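Local coordinates for putative type VI secretion protein (Escherichia coli, PDB 6SK0) that forms the trimeric, membrane-puncturing spike at the tip of the type VI secretion system and carries and inhibits a phospholipase effector, at the interface of chains A and B. Sequence-based numbering; all coordinates share one arbitrary frame. Chains: chain A/B, Putative type VI secretion protein.

The interface of chains A and B. Residues chain A 512-514, 529-531; chain B 519, 521.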
loop_
_atom_site.group_PDB
_atom_site.type_symbol
_atom_site.label_atom_id
_atom_site.label_comp_id
_atom_site.label_asym_id
_atom_site.label_seq_id
_atom_site.Cartn_x
_atom_site.Cartn_y
_atom_site.Cartn_z
ATOM N N GLU A 512 -34.672 14.077 -18.276
ATOM C CA GLU A 512 -34.233 14.501 -16.953
ATOM C C GLU A 512 -34.974 13.746 -15.863
ATOM O O GLU A 512 -35.318 14.319 -14.829
ATOM C CB GLU A 512 -34.412 16.005 -16.759
ATOM C CG GLU A 512 -33.711 16.841 -17.800
ATOM C CD GLU A 512 -33.880 18.320 -17.569
ATOM O OE1 GLU A 512 -33.318 19.110 -18.354
ATOM O OE2 GLU A 512 -34.569 18.698 -16.603
ATOM N N GLU A 513 -35.226 12.465 -16.082
ATOM C CA GLU A 513 -35.955 11.667 -15.114
ATOM C C GLU A 513 -35.110 11.438 -13.873
ATOM O O GLU A 513 -33.887 11.313 -13.945
ATOM C CB GLU A 513 -36.358 10.330 -15.729
ATOM C CG GLU A 513 -37.011 10.442 -17.091
ATOM C CD GLU A 513 -36.006 10.481 -18.232
ATOM O OE1 GLU A 513 -34.806 10.693 -17.971
ATOM O OE2 GLU A 513 -36.416 10.306 -19.390
ATOM N N HIS A 514 -35.765 11.398 -12.721
ATOM C CA HIS A 514 -35.059 11.026 -11.513
ATOM C C HIS A 514 -36.034 10.435 -10.515
ATOM O O HIS A 514 -37.246 10.640 -10.591
ATOM C CB HIS A 514 -34.290 12.205 -10.897
ATOM C CG HIS A 514 -35.154 13.279 -10.319
ATOM N ND1 HIS A 514 -35.958 13.083 -9.218
ATOM C CD2 HIS A 514 -35.305 14.576 -10.666
ATOM C CE1 HIS A 514 -36.585 14.207 -8.929
ATOM N NE2 HIS A 514 -36.203 15.130 -9.788
ATOM N N LEU A 529 -31.569 8.875 -7.654
ATOM C CA LEU A 529 -31.273 8.121 -8.860
ATOM C C LEU A 529 -31.554 8.971 -10.085
ATOM O O LEU A 529 -32.633 9.552 -10.206
ATOM C CB LEU A 529 -32.095 6.836 -8.919
ATOM C CG LEU A 529 -32.020 5.899 -7.720
ATOM C CD1 LEU A 529 -32.863 4.669 -7.978
ATOM C CD2 LEU A 529 -30.578 5.516 -7.418
ATOM N N GLY A 530 -30.586 9.041 -10.984
ATOM C CA GLY A 530 -30.808 9.638 -12.288
ATOM C C GLY A 530 -30.389 11.089 -12.336
ATOM O O GLY A 530 -29.270 11.426 -11.975
ATOM N N HIS A 531 -31.292 11.942 -12.810
ATOM C CA HIS A 531 -31.018 13.359 -13.033
ATOM C C HIS A 531 -31.325 14.110 -11.743
ATOM O O HIS A 531 -32.390 14.692 -11.554
ATOM C CB HIS A 531 -31.837 13.870 -14.212
ATOM C CG HIS A 531 -31.601 15.307 -14.545
ATOM N ND1 HIS A 531 -30.661 15.715 -15.465
ATOM C CD2 HIS A 531 -32.197 16.434 -14.095
ATOM C CE1 HIS A 531 -30.683 17.030 -15.559
ATOM N NE2 HIS A 531 -31.606 17.491 -14.736
ATOM N N THR B 519 -34.818 4.314 -12.798
ATOM C CA THR B 519 -35.067 5.430 -13.689
ATOM C C THR B 519 -34.314 5.196 -14.990
ATOM O O THR B 519 -33.279 4.526 -15.016
ATOM C CB THR B 519 -34.650 6.771 -13.052
ATOM O OG1 THR B 519 -34.945 7.842 -13.949
ATOM C CG2 THR B 519 -33.174 6.796 -12.725
ATOM N N TYR B 521 -32.814 7.470 -16.673
ATOM C CA TYR B 521 -31.721 8.410 -16.836
ATOM C C TYR B 521 -30.391 7.753 -16.485
ATOM O O TYR B 521 -30.311 6.923 -15.579
ATOM C CB TYR B 521 -31.957 9.636 -15.963
ATOM C CG TYR B 521 -30.998 10.750 -16.244
ATOM C CD1 TYR B 521 -29.775 10.812 -15.600
ATOM C CD2 TYR B 521 -31.305 11.735 -17.163
ATOM C CE1 TYR B 521 -28.893 11.815 -15.859
ATOM C CE2 TYR B 521 -30.425 12.745 -17.432
ATOM C CZ TYR B 521 -29.221 12.783 -16.776
ATOM O OH TYR B 521 -28.338 13.793 -17.037
#
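B:Tyr521 lays one face of its ring under A:His531, whose CB sits over the middle of the ring, 3.6 Å from its centroid, in a CH-pi contact. The site belongs to the intertwined beta-strand spike of the VgrG trimer. In chain A the loop leading into strand 514-519 and the turn after strand 525-529 meet the end of strand 514-519 and the following loop of chain B. The imidazole extends above and toward the phenol end because chi1 of A:His531 (-179°) points CG away from the backbone N. The two rings stand steeply to each other, planes 73° apart, in an edge-to-face arrangement, with CZ of B:Tyr521 at the imidazole edge. Here ND1 of A:His531 approaches the phenol OH of B:Tyr521 at 3.4 Å, a nearly straight but weak hydrogen bond that can add little to the grip. A:Glu512 lays its own CB against a face of the same imidazole, near the rim, which probably helps hold the ring's tilt.

Packing is densest around B:Tyr521, whose contacts extend from the histidine to the A:Gly530 backbone. CD1 of B:Tyr521 comes within 3.3 Å of the carbonyl carbon of A:Gly530, so the ring lies directly against the main chain. At the root of the side chain, CB of B:Tyr521 meets the backbone O of A:Glu513 at 3.3 Å.

The contact is sparser toward B:Thr519, which buries 21 Å² against 51 Å² for the tyrosine. Its methyl CG2 touches CA of A:Gly530 at 3.7 Å and lies 4.0 Å from CB of A:Leu529, while OG1 of B:Thr519 is 3.4 Å from CB of A:Glu513. The carboxylate of A:Glu513 also makes a light contact: the bend at chi2 (86°) turns it back toward the tyrosine, and OE1 of A:Glu513 ends in the ring plane of B:Tyr521, at the edge, 3.7 Å from CD2.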